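Local coordinates for protein guanine deaminase (Escherichia coli, PDB 6OHB) that catalyses the zinc-dependent hydrolytic deamination of guanine to xanthine and ammonia, the single step from guanine to xanthine in guanine degradation, at residues 75-79 / 360-364; 323-327 / 336-340. All blocks are in the same frame, centred on the assembly; numbering follows the deposited sequence.

Contact 1: 75-79 / 360-364; sequences VPGFV and FYLAT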
loop_
_atom_site.group_PDB
_atom_site.type_symbol
_atom_site.label_atom_id
_atom_site.label_comp_id
_atom_site.label_asym_id
_atom_site.label_seq_id
_atom_site.Cartn_x
_atom_site.Cartn_y
_atom_site.Cartn_z
ATOM N N VAL A 75 -19.510 -10.621 1.021
ATOM C CA VAL A 75 -19.190 -10.199 2.382
ATOM C C VAL A 75 -20.138 -9.074 2.766
ATOM O O VAL A 75 -20.725 -8.413 1.895
ATOM C CB VAL A 75 -17.716 -9.743 2.499
ATOM C CG1 VAL A 75 -16.794 -10.850 2.051
ATOM C CG2 VAL A 75 -17.477 -8.490 1.662
ATOM N N PRO A 76 -20.333 -8.841 4.061
ATOM C CA PRO A 76 -21.109 -7.667 4.470
ATOM C C PRO A 76 -20.382 -6.392 4.070
ATOM O O PRO A 76 -19.156 -6.366 3.951
ATOM C CB PRO A 76 -21.202 -7.809 5.994
ATOM C CG PRO A 76 -20.880 -9.241 6.274
ATOM C CD PRO A 76 -19.919 -9.659 5.213
ATOM N N GLY A 77 -21.157 -5.332 3.849
ATOM C CA GLY A 77 -20.569 -4.066 3.443
ATOM C C GLY A 77 -19.554 -3.571 4.458
ATOM O O GLY A 77 -19.716 -3.748 5.669
ATOM N N PHE A 78 -18.471 -2.983 3.955
ATOM C CA PHE A 78 -17.434 -2.471 4.839
ATOM C C PHE A 78 -17.890 -1.210 5.567
ATOM O O PHE A 78 -18.681 -0.408 5.049
ATOM C CB PHE A 78 -16.147 -2.197 4.056
ATOM C CG PHE A 78 -15.598 -3.411 3.366
ATOM C CD1 PHE A 78 -15.480 -4.614 4.047
ATOM C CD2 PHE A 78 -15.220 -3.359 2.035
ATOM C CE1 PHE A 78 -14.987 -5.739 3.418
ATOM C CE2 PHE A 78 -14.725 -4.484 1.398
ATOM C CZ PHE A 78 -14.608 -5.676 2.094
ATOM N N VAL A 79 -17.331 -1.026 6.765
ATOM C CA VAL A 79 -17.689 0.051 7.679
ATOM C C VAL A 79 -16.445 0.907 7.897
ATOM O O VAL A 79 -15.466 0.453 8.508
ATOM C CB VAL A 79 -18.222 -0.489 9.012
ATOM C CG1 VAL A 79 -18.581 0.663 9.939
ATOM C CG2 VAL A 79 -19.431 -1.402 8.772
ATOM N N PHE A 360 -10.799 -9.063 8.944
ATOM C CA PHE A 360 -12.143 -9.147 8.383
ATOM C C PHE A 360 -13.188 -8.705 9.404
ATOM O O PHE A 360 -14.142 -7.995 9.065
ATOM C CB PHE A 360 -12.410 -10.574 7.898
ATOM C CG PHE A 360 -13.792 -10.785 7.343
ATOM C CD1 PHE A 360 -14.097 -10.406 6.046
ATOM C CD2 PHE A 360 -14.779 -11.386 8.110
ATOM C CE1 PHE A 360 -15.370 -10.606 5.526
ATOM C CE2 PHE A 360 -16.053 -11.588 7.598
ATOM C CZ PHE A 360 -16.347 -11.196 6.303
ATOM N N TYR A 361 -13.005 -9.089 10.667
ATOM C CA TYR A 361 -13.943 -8.701 11.712
ATOM C C TYR A 361 -13.978 -7.190 11.889
ATOM O O TYR A 361 -15.054 -6.578 11.912
ATOM C CB TYR A 361 -13.559 -9.393 13.018
ATOM C CG TYR A 361 -14.412 -9.018 14.199
ATOM C CD1 TYR A 361 -15.686 -9.560 14.365
ATOM C CD2 TYR A 361 -13.943 -8.134 15.162
ATOM C CE1 TYR A 361 -16.467 -9.223 15.454
ATOM C CE2 TYR A 361 -14.714 -7.791 16.252
ATOM C CZ TYR A 361 -15.978 -8.338 16.395
ATOM O OH TYR A 361 -16.749 -7.997 17.483
ATOM N N LEU A 362 -12.804 -6.565 12.002
ATOM C CA LEU A 362 -12.762 -5.117 12.178
ATOM C C LEU A 362 -13.335 -4.395 10.969
ATOM O O LEU A 362 -13.888 -3.299 11.108
ATOM C CB LEU A 362 -11.328 -4.661 12.443
ATOM C CG LEU A 362 -10.732 -5.079 13.789
ATOM C CD1 LEU A 362 -9.255 -4.717 13.858
ATOM C CD2 LEU A 362 -11.497 -4.435 14.928
ATOM N N ALA A 363 -13.227 -4.996 9.777
ATOM C CA ALA A 363 -13.758 -4.350 8.582
ATOM C C ALA A 363 -15.282 -4.404 8.522
ATOM O O ALA A 363 -15.901 -3.538 7.894
ATOM C CB ALA A 363 -13.160 -4.986 7.328
ATOM N N THR A 364 -15.909 -5.385 9.172
ATOM C CA THR A 364 -17.356 -5.533 9.040
ATOM C C THR A 364 -18.066 -5.383 10.380
ATOM O O THR A 364 -18.406 -4.264 10.780
ATOM C CB THR A 364 -17.713 -6.885 8.418
ATOM O OG1 THR A 364 -17.186 -7.945 9.230
ATOM C CG2 THR A 364 -17.139 -6.997 7.015
HETATM O O HOH W 1 -14.228 -0.684 10.695
#

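Contact 2: 323-327 / 336-340; sequences GMGTD and MLQTL. With ZN (zinc ion), chain E.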
loop_
_atom_site.group_PDB
_atom_site.type_symbol
_atom_site.label_atom_id
_atom_site.label_comp_id
_atom_site.label_asym_id
_atom_site.label_seq_id
_atom_site.Cartn_x
_atom_site.Cartn_y
_atom_site.Cartn_z
ATOM N N GLY A 323 -12.703 0.450 15.471
ATOM C CA GLY A 323 -13.038 0.283 14.074
ATOM C C GLY A 323 -11.950 0.891 13.195
ATOM O O GLY A 323 -11.042 1.580 13.676
ATOM N N MET A 324 -12.038 0.611 11.897
ATOM C CA MET A 324 -11.052 1.074 10.926
ATOM C C MET A 324 -11.549 2.315 10.188
ATOM O O MET A 324 -12.703 2.371 9.760
ATOM C CB MET A 324 -10.730 -0.023 9.909
ATOM C CG MET A 324 -10.246 -1.340 10.503
ATOM S SD MET A 324 -8.730 -1.200 11.465
ATOM C CE MET A 324 -7.629 -0.454 10.257
ATOM N N GLY A 325 -10.669 3.300 10.035
ATOM C CA GLY A 325 -10.968 4.485 9.254
ATOM C C GLY A 325 -9.866 4.750 8.247
ATOM O O GLY A 325 -8.714 4.366 8.440
ATOM N N THR A 326 -10.246 5.374 7.136
ATOM C CA THR A 326 -9.282 5.733 6.096
ATOM C C THR A 326 -8.567 7.088 6.272
ATOM O O THR A 326 -7.467 7.238 5.716
ATOM C CB THR A 326 -9.955 5.706 4.715
ATOM O OG1 THR A 326 -11.071 6.602 4.696
ATOM C CG2 THR A 326 -10.424 4.303 4.365
ATOM N N ASP A 327 -9.110 8.021 7.074
ATOM C CA ASP A 327 -8.785 9.469 7.060
ATOM C C ASP A 327 -8.505 9.930 5.644
ATOM O O ASP A 327 -7.474 10.539 5.365
ATOM C CB ASP A 327 -7.668 9.912 8.039
ATOM C CG ASP A 327 -8.090 11.219 8.816
ATOM O OD1 ASP A 327 -9.049 11.821 8.419
ATOM O OD2 ASP A 327 -7.575 11.774 9.777
ATOM N N MET A 336 -10.962 -0.401 1.939
ATOM C CA MET A 336 -10.802 -1.009 3.255
ATOM C C MET A 336 -9.749 -2.113 3.246
ATOM O O MET A 336 -9.026 -2.294 4.233
ATOM C CB MET A 336 -12.149 -1.558 3.735
ATOM C CG MET A 336 -12.160 -2.136 5.151
ATOM S SD MET A 336 -11.765 -0.962 6.466
ATOM C CE MET A 336 -12.603 0.518 5.902
ATOM N N LEU A 337 -9.649 -2.870 2.149
ATOM C CA LEU A 337 -8.643 -3.928 2.085
ATOM C C LEU A 337 -7.242 -3.349 2.237
ATOM O O LEU A 337 -6.416 -3.871 2.998
ATOM C CB LEU A 337 -8.778 -4.719 0.780
ATOM C CG LEU A 337 -10.134 -5.383 0.509
ATOM C CD1 LEU A 337 -10.156 -6.005 -0.880
ATOM C CD2 LEU A 337 -10.451 -6.424 1.570
ATOM N N GLN A 338 -6.958 -2.265 1.511
ATOM C CA GLN A 338 -5.663 -1.607 1.627
ATOM C C GLN A 338 -5.469 -1.000 3.012
ATOM O O GLN A 338 -4.351 -1.007 3.547
ATOM C CB GLN A 338 -5.533 -0.543 0.535
ATOM C CG GLN A 338 -5.628 -1.124 -0.864
ATOM C CD GLN A 338 -5.418 -0.091 -1.953
ATOM O OE1 GLN A 338 -6.210 0.837 -2.106
ATOM N NE2 GLN A 338 -4.348 -0.254 -2.721
ATOM N N THR A 339 -6.546 -0.472 3.613
ATOM C CA THR A 339 -6.457 0.035 4.984
ATOM C C THR A 339 -6.030 -1.062 5.949
ATOM O O THR A 339 -5.187 -0.842 6.828
ATOM C CB THR A 339 -7.791 0.643 5.422
ATOM O OG1 THR A 339 -8.167 1.680 4.510
ATOM C CG2 THR A 339 -7.679 1.230 6.819
ATOM N N LEU A 340 -6.600 -2.258 5.799
ATOM C CA LEU A 340 -6.214 -3.362 6.666
ATOM C C LEU A 340 -4.795 -3.824 6.363
ATOM O O LEU A 340 -4.079 -4.257 7.269
ATOM C CB LEU A 340 -7.201 -4.516 6.517
ATOM C CG LEU A 340 -8.640 -4.239 6.950
ATOM C CD1 LEU A 340 -9.559 -5.333 6.419
ATOM C CD2 LEU A 340 -8.742 -4.124 8.468
HETATM ZN ZN ZN E . -9.366 12.870 10.298
#

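Contact 1: 75-79 / 360-364
The last turn of helix 356-363 closes against strand 73-84, and the one direct hydrogen bond between the two segments runs from Val79 N to Ala363 O at 3.1 Å, while Phe78 CA makes a CA-H...O contact of 3.6 Å with the same Ala363 O. A water bridges Val79 O (2.8 Å) and Leu362 O (2.7 Å), donating to both. Around this polar seam most of the packing is apolar. Phe360, in the t rotamer, carries its ring to Val75 and Pro76, where CE1 lies 3.8 Å from Val75 CG1 and CZ 4.0 Å from Pro76 CD. Phe78 adopts the m rotamer, which brings its CD1 to 4.0 Å from Ala363 CB. Thr364 has chi1 near +60°; its methyl CG2 packs 3.7 Å from Pro76 O, whereas OG1 lies 3.0 Å from Phe360 O, one turn earlier. Val79, in the t rotamer, places CG2 3.6 Å from Thr364 O. In this TIM-barrel fold the helix end thus covers the outer side of a barrel strand that runs on to the zinc ligands His82 and His84. Strand 14-18 touches Val75, Pro76 and Phe360, strand 388-391 flanks Val75 and Phe78, and helix 336-349 packs on Phe78 and Ala363.

Contact 2: 323-327 / 336-340
The mononuclear zinc site of this amidohydrolase includes Asp327, whose OD1 and OD2 each lie 2.2 Å from ZN; His82, His84 and His237 complete the coordination. Asp327 itself does not reach helix 336-349, which packs instead on the residues just before it. Met324, with all three chi angles near -60°, folds over the helix: its CB meets Met336 SD at 3.7 Å, its CG lies 3.8 Å from Leu340 CD2 and its CE 3.8 Å from Thr339 CG2. This is the strand-to-helix packing of a TIM barrel, in which a zinc ligand sits just beyond the C-terminal end of a barrel strand and the following helix covers the strand's outer side. Further along, Thr339 CG2 sits 3.7 Å from Gly325 O, and Thr339 OG1 approaches Thr326 CG2 at 3.5 Å. No hydrogen bond joins the segments: Thr326 OG1 bonds to Asp80 OD2 on strand 73-84, and Thr339 OG1 to Asn335 O.

In the fold
The two contacts lie side by side in the buried layer between the barrel strands and the surrounding helices, their centres about 10 Å apart. Along the chain the order is 75-79, 323-327, 336-340 and 360-364, so contact 2 is a local strand-to-helix pairing within the long span bridged by contact 1. Strands 73-84 and 321-324 belong to the same curled sheet. The successive helices 336-349 and 356-363 pack together, Ala363 CB lying 3.7 Å from both Met336 CG and Leu340 CD1; Phe78 CG on strand 73-84 is 3.9 Å from Met336 CB, so helix 336-349 touches both. Both strands lead toward the metal, strand 73-84 to His82 and His84 and strand 321-324 to Asp327, so ligands distant in sequence converge on one zinc ion.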